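Neuroglobin (Symsagittifera roscoffensis, PDB 4B4Y) is a neuroglobin, a haem protein of the globin family that probably binds oxygen reversibly in the nervous system of a marine acoel. Local coordinates at residues A[38-41]-A[45-48]; A[18-23]-A[135-140]. All blocks are in the same frame, centred on the assembly; numbering follows the deposited sequence.

Contact 1: residues A[38-41]-A[45-48]; sequences QFME and ETFQ. With HEM (protoporphyrin IX containing Fe), chain B.
Thr-46 faces helix 28-42 and splits its two branches between neighbouring partners, Phe-39 and Met-40, a good example of how a short helix can be fitted against a longer one without any hydrogen bond between residues 38-41 and 45-48. With chi1 at 54°, its hydroxyl sits between its own backbone N and carbonyl carbon, while the methyl is swung round to lie opposite the carbonyl carbon. The methyl CG2 reaches the Phe-39 ring, 3.7 Å from CE2, in an off-centre, oblique CH-pi contact. The hydroxyl goes to the other neighbour: OG1 lies 3.6 Å from Met-40 CA, against the backbone and CG of that residue, and has its polar need met by the carbonyl oxygen of Asn-43 in the intervening turn. Phe-39 continues the row toward the cofactor, since its CZ comes within 3.8 Å of the haem methyl CMC and the vinyl atom CAC lies in the ring plane, at the ring edge. Without the ring, as with an alanine here, the Thr-46 methyl and the haem CMC would probably face a gap, each having lost the packing partner they share.

One residue on, Phe-47 turns a ring face to Met-40. The methionine chain bends at its last torsion (chi3 78°), which brings the methyl CE almost straight over the ring centre, 3.9 Å from the centroid and 8° off the normal. SD stands further off and obliquely, completing a Met-aromatic contact.

Helices 28-42 and 46-49, which carry the two segments, are probably B and C of the globin fold. Leu-116 of helix 111-127 packs against Phe-39, while Ala-59 and Met-62 of helix 59-62 border Met-40 and Phe-47 respectively.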
loop_
_atom_site.group_PDB
_atom_site.type_symbol
_atom_site.label_atom_id
_atom_site.label_comp_id
_atom_site.label_asym_id
_atom_site.label_seq_id
_atom_site.Cartn_x
_atom_site.Cartn_y
_atom_site.Cartn_z
ATOM N N GLN A 38 15.037 7.312 9.489
ATOM C CA GLN A 38 15.380 7.205 10.923
ATOM C C GLN A 38 14.250 6.419 11.596
ATOM O O GLN A 38 14.513 5.600 12.495
ATOM C CB GLN A 38 15.452 8.604 11.539
ATOM C CG GLN A 38 15.921 8.597 13.061
ATOM C CD GLN A 38 15.637 9.950 13.805
ATOM O OE1 GLN A 38 15.195 10.957 13.169
ATOM N NE2 GLN A 38 15.872 9.969 15.156
ATOM N N PHE A 39 12.983 6.716 11.232
ATOM C CA PHE A 39 11.831 6.022 11.852
ATOM C C PHE A 39 11.963 4.486 11.687
ATOM O O PHE A 39 11.698 3.718 12.637
ATOM C CB PHE A 39 10.557 6.471 11.172
ATOM C CG PHE A 39 9.282 5.871 11.722
ATOM C CD1 PHE A 39 8.975 5.923 13.042
ATOM C CD2 PHE A 39 8.358 5.297 10.854
ATOM C CE1 PHE A 39 7.739 5.384 13.530
ATOM C CE2 PHE A 39 7.149 4.799 11.294
ATOM C CZ PHE A 39 6.826 4.811 12.612
ATOM N N MET A 40 12.351 4.060 10.489
ATOM C CA MET A 40 12.502 2.645 10.178
ATOM C C MET A 40 13.768 2.035 10.859
ATOM O O MET A 40 13.720 0.903 11.247
ATOM C CB MET A 40 12.525 2.429 8.627
ATOM C CG MET A 40 11.122 2.797 7.955
ATOM S SD MET A 40 11.230 2.533 6.145
ATOM C CE MET A 40 11.070 0.691 6.095
ATOM N N GLU A 41 14.857 2.799 10.989
ATOM C CA GLU A 41 16.020 2.363 11.780
ATOM C C GLU A 41 15.719 2.111 13.234
ATOM O O GLU A 41 16.133 1.059 13.822
ATOM C CB GLU A 41 17.174 3.362 11.617
ATOM C CG GLU A 41 17.715 3.328 10.195
ATOM C CD GLU A 41 18.745 4.371 9.943
ATOM O OE1 GLU A 41 18.718 5.376 10.709
ATOM O OE2 GLU A 41 19.530 4.216 8.938
ATOM N N GLU A 45 10.076 -2.997 13.646
ATOM C CA GLU A 45 8.796 -3.584 13.233
ATOM C C GLU A 45 8.049 -2.912 12.083
ATOM O O GLU A 45 7.060 -3.503 11.567
ATOM C CB GLU A 45 7.856 -3.648 14.416
ATOM C CG GLU A 45 7.393 -2.266 14.993
ATOM C CD GLU A 45 8.318 -1.688 16.100
ATOM O OE1 GLU A 45 9.562 -1.739 15.945
ATOM O OE2 GLU A 45 7.756 -1.187 17.111
ATOM N N THR A 46 8.465 -1.695 11.673
ATOM C CA THR A 46 7.810 -1.047 10.554
ATOM C C THR A 46 8.080 -1.789 9.241
ATOM O O THR A 46 7.462 -1.520 8.176
ATOM C CB THR A 46 8.392 0.387 10.362
ATOM O OG1 THR A 46 9.786 0.231 10.244
ATOM C CG2 THR A 46 8.133 1.275 11.571
ATOM N N PHE A 47 9.074 -2.662 9.253
ATOM C CA PHE A 47 9.420 -3.388 8.020
ATOM C C PHE A 47 8.355 -4.501 7.818
ATOM O O PHE A 47 8.216 -4.964 6.697
ATOM C CB PHE A 47 10.764 -4.091 8.115
ATOM C CG PHE A 47 11.947 -3.269 7.635
ATOM C CD1 PHE A 47 12.562 -2.370 8.472
ATOM C CD2 PHE A 47 12.438 -3.408 6.375
ATOM C CE1 PHE A 47 13.661 -1.598 8.088
ATOM C CE2 PHE A 47 13.545 -2.632 5.977
ATOM C CZ PHE A 47 14.152 -1.728 6.883
ATOM N N GLN A 48 7.627 -4.904 8.859
ATOM C CA GLN A 48 6.456 -5.762 8.707
ATOM C C GLN A 48 5.168 -4.956 8.491
ATOM O O GLN A 48 4.347 -5.423 7.765
ATOM C CB GLN A 48 6.205 -6.710 9.894
ATOM C CG GLN A 48 7.462 -7.463 10.351
ATOM C CD GLN A 48 8.400 -7.948 9.210
ATOM O OE1 GLN A 48 7.934 -8.441 8.118
ATOM N NE2 GLN A 48 9.753 -7.801 9.452
HETATM C CHA HEM B . -0.204 5.135 4.789
HETATM C CHB HEM B . 0.544 9.629 6.326
HETATM C CHC HEM B . 1.661 7.827 10.738
HETATM C CHD HEM B . 1.974 3.429 8.838
HETATM C C1A HEM B . -0.118 6.507 4.817
HETATM C C2A HEM B . -0.555 7.406 3.801
HETATM C C3A HEM B . -0.342 8.631 4.213
HETATM C C4A HEM B . 0.172 8.559 5.527
HETATM C CMA HEM B . -0.662 9.976 3.474
HETATM C CAA HEM B . -1.174 6.940 2.439
HETATM C CBA HEM B . -0.069 6.937 1.406
HETATM C CGA HEM B . -0.487 6.246 0.124
HETATM O O1A HEM B . -1.583 6.417 -0.397
HETATM O O2A HEM B . 0.322 5.461 -0.413
HETATM C C1B HEM B . 0.880 9.562 7.696
HETATM C C2B HEM B . 1.029 10.680 8.615
HETATM C C3B HEM B . 1.297 10.201 9.818
HETATM C C4B HEM B . 1.385 8.755 9.705
HETATM C CMB HEM B . 0.829 12.158 8.180
HETATM C CAB HEM B . 1.582 11.008 11.101
HETATM C CBB HEM B . 0.589 11.673 11.700
HETATM C C1C HEM B . 1.931 6.486 10.575
HETATM C C2C HEM B . 2.644 5.600 11.516
HETATM C C3C HEM B . 2.804 4.421 10.949
HETATM C C4C HEM B . 2.163 4.500 9.669
HETATM C CMC HEM B . 3.205 6.013 12.901
HETATM C CAC HEM B . 3.481 3.151 11.595
HETATM C CBC HEM B . 4.137 2.318 10.779
HETATM C C1D HEM B . 1.240 3.414 7.666
HETATM C C2D HEM B . 0.757 2.233 6.931
HETATM C C3D HEM B . 0.122 2.835 5.739
HETATM C C4D HEM B . 0.280 4.271 5.770
HETATM C CMD HEM B . 0.919 0.735 7.207
HETATM C CAD HEM B . -0.453 2.110 4.524
HETATM C CBD HEM B . 1.061 2.533 4.472
HETATM C CGD HEM B . 1.425 2.062 3.194
HETATM O O1D HEM B . 2.655 2.035 2.987
HETATM O O2D HEM B . 0.391 1.702 2.534
HETATM N NA HEM B . 0.300 7.248 5.851
HETATM N NB HEM B . 1.091 8.442 8.403
HETATM N NC HEM B . 1.678 5.782 9.463
HETATM N ND HEM B . 0.850 4.553 6.969
HETATM FE FE HEM B . 0.938 6.473 7.641
#

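Contact 2: residues A[18-23]-A[135-140]; sequences MEDVQV and EEKKEA
Two carboxylates, those of Glu-19 and Asp-20, converge on the ammonium of Lys-137, which sits off the plane of both. The three form a salt-bridge network, one cation shared by successive residues of a helix, that ties helix 11-24 to the start of helix 135-153, probably the A and H helices of the globin fold. Lys-137 NZ lies 40° out of the Asp-20 plane when bonding OD1, at 3.0 Å, and stands steeply above the Glu-19 plane at OE2. The two acids differ in strength and in partners. Glu-19 offers a single branch, OE2, and its bond to NZ is weak at 3.1 Å. Asp-20 OD2 accepts a hydrogen bond from the indole NE1 of Trp-141 and also has the lysine methylene CD close by, so both oxygens of this buried group are engaged.

The side chains of Asp-20 and Lys-137 come from opposite directions, whereas Glu-19 runs across the lysine at about a right angle. Having two negative groups around it would probably keep the largely enclosed lysine charged, and the ammonium in turn should ease the repulsion between its acidic partners. Lys-132, in the preceding loop, also packs on Glu-19, and Leu-16 touches the lysine side chain.

The lysine runs extended as far as CE and then bends at chi4 (-74°), a turn that places NZ between Asp-20 OD1 and Glu-19 OE2, with CE 3.3 Å from that glutamate oxygen.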
loop_
_atom_site.group_PDB
_atom_site.type_symbol
_atom_site.label_atom_id
_atom_site.label_comp_id
_atom_site.label_asym_id
_atom_site.label_seq_id
_atom_site.Cartn_x
_atom_site.Cartn_y
_atom_site.Cartn_z
ATOM N N MET A 18 5.658 28.354 10.117
ATOM C CA MET A 18 5.912 28.855 8.747
ATOM C C MET A 18 7.351 29.298 8.605
ATOM O O MET A 18 8.005 29.002 7.586
ATOM C CB MET A 18 4.956 29.999 8.363
ATOM C CG MET A 18 3.630 29.444 8.104
ATOM S SD MET A 18 3.679 28.731 6.459
ATOM C CE MET A 18 1.962 29.086 6.099
ATOM N N GLU A 19 7.895 29.897 9.654
ATOM C CA GLU A 19 9.287 30.262 9.533
ATOM C C GLU A 19 10.201 28.987 9.381
ATOM O O GLU A 19 11.201 29.016 8.641
ATOM C CB GLU A 19 9.634 31.027 10.771
ATOM C CG GLU A 19 11.054 31.384 11.001
ATOM C CD GLU A 19 11.184 32.027 12.418
ATOM O OE1 GLU A 19 10.330 32.891 12.821
ATOM O OE2 GLU A 19 12.133 31.691 13.152
ATOM N N ASP A 20 9.839 27.849 10.001
ATOM C CA ASP A 20 10.686 26.650 9.725
ATOM C C ASP A 20 10.327 25.984 8.411
ATOM O O ASP A 20 11.206 25.437 7.743
ATOM C CB ASP A 20 10.683 25.657 10.893
ATOM C CG ASP A 20 11.138 26.303 12.197
ATOM O OD1 ASP A 20 12.071 27.187 12.140
ATOM O OD2 ASP A 20 10.594 25.899 13.270
ATOM N N VAL A 21 9.058 25.990 8.034
ATOM C CA VAL A 21 8.734 25.508 6.703
ATOM C C VAL A 21 9.613 26.166 5.618
ATOM O O VAL A 21 10.163 25.450 4.771
ATOM C CB VAL A 21 7.266 25.669 6.406
ATOM C CG1 VAL A 21 6.977 25.365 4.947
ATOM C CG2 VAL A 21 6.479 24.693 7.284
ATOM N N GLN A 22 9.869 27.480 5.697
ATOM C CA GLN A 22 10.713 28.092 4.667
ATOM C C GLN A 22 12.084 27.521 4.639
ATOM O O GLN A 22 12.677 27.464 3.570
ATOM C CB GLN A 22 10.955 29.601 4.931
ATOM C CG GLN A 22 9.856 30.522 4.596
ATOM C CD GLN A 22 10.439 31.997 4.489
ATOM O OE1 GLN A 22 11.672 32.201 4.373
ATOM N NE2 GLN A 22 9.561 32.980 4.550
ATOM N N VAL A 23 12.655 27.265 5.832
ATOM C CA VAL A 23 14.026 26.703 5.920
ATOM C C VAL A 23 14.010 25.324 5.289
ATOM O O VAL A 23 14.925 24.974 4.518
ATOM C CB VAL A 23 14.532 26.634 7.437
ATOM C CG1 VAL A 23 15.776 25.851 7.509
ATOM C CG2 VAL A 23 14.735 28.107 7.996
ATOM N N GLU A 135 12.549 26.614 22.713
ATOM C CA GLU A 135 11.508 25.901 23.402
ATOM C C GLU A 135 10.115 26.129 22.812
ATOM O O GLU A 135 9.291 25.158 22.726
ATOM C CB GLU A 135 11.479 26.283 24.901
ATOM C CG GLU A 135 10.392 25.493 25.707
ATOM C CD GLU A 135 10.286 25.872 27.242
ATOM O OE1 GLU A 135 10.961 26.788 27.779
ATOM O OE2 GLU A 135 9.484 25.226 27.900
ATOM N N GLU A 136 9.815 27.394 22.468
ATOM C CA GLU A 136 8.515 27.758 21.867
ATOM C C GLU A 136 8.345 27.102 20.518
ATOM O O GLU A 136 7.271 26.684 20.217
ATOM C CB GLU A 136 8.368 29.315 21.650
ATOM C CG GLU A 136 8.223 30.094 22.962
ATOM C CD GLU A 136 9.591 30.489 23.680
ATOM O OE1 GLU A 136 10.745 30.240 23.176
ATOM O OE2 GLU A 136 9.465 31.056 24.806
ATOM N N LYS A 137 9.392 27.046 19.709
ATOM C CA LYS A 137 9.265 26.296 18.446
ATOM C C LYS A 137 9.009 24.812 18.734
ATOM O O LYS A 137 8.109 24.180 18.110
ATOM C CB LYS A 137 10.503 26.417 17.556
ATOM C CG LYS A 137 10.586 27.713 16.746
ATOM C CD LYS A 137 11.823 27.736 15.867
ATOM C CE LYS A 137 12.080 29.134 15.193
ATOM N NZ LYS A 137 11.002 29.030 14.208
ATOM N N LYS A 138 9.737 24.281 19.726
ATOM C CA LYS A 138 9.573 22.851 20.045
ATOM C C LYS A 138 8.114 22.576 20.341
ATOM O O LYS A 138 7.530 21.652 19.759
ATOM C CB LYS A 138 10.484 22.366 21.204
ATOM C CG LYS A 138 10.101 20.959 21.646
ATOM C CD LYS A 138 11.018 20.367 22.750
ATOM C CE LYS A 138 11.059 21.258 23.995
ATOM N NZ LYS A 138 11.196 20.515 25.236
ATOM N N GLU A 139 7.495 23.408 21.188
ATOM C CA GLU A 139 6.082 23.220 21.559
ATOM C C GLU A 139 5.169 23.472 20.355
ATOM O O GLU A 139 4.144 22.787 20.216
ATOM C CB GLU A 139 5.623 24.260 22.641
ATOM C CG GLU A 139 5.855 23.996 24.074
ATOM C CD GLU A 139 5.120 25.045 24.969
ATOM O OE1 GLU A 139 3.858 25.265 24.815
ATOM O OE2 GLU A 139 5.829 25.639 25.827
ATOM N N ALA A 140 5.488 24.446 19.500
ATOM C CA ALA A 140 4.639 24.658 18.293
ATOM C C ALA A 140 4.644 23.375 17.382
ATOM O O ALA A 140 3.572 22.874 16.940
ATOM C CB ALA A 140 5.129 25.906 17.464
#

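Overall arrangement
The pair illustrates how one globin chain uses different chemistry on opposite sides of the molecule: contact 1 is apolar packing beside the cofactor, contact 2 a charged clasp remote from it. Their centres are 26 Å apart, and their nearest atoms stay about 14 Å from each other. Helices 11-24 and 28-42 are consecutive, so the first partner of each contact is near in sequence, whereas 135-140 returns from near the end of the chain to enclose contact 1 along the sequence. Contact 1 alone contributes to the haem pocket, where the Phe-39 side chain lies about 5 Å from a bound oxygen molecule.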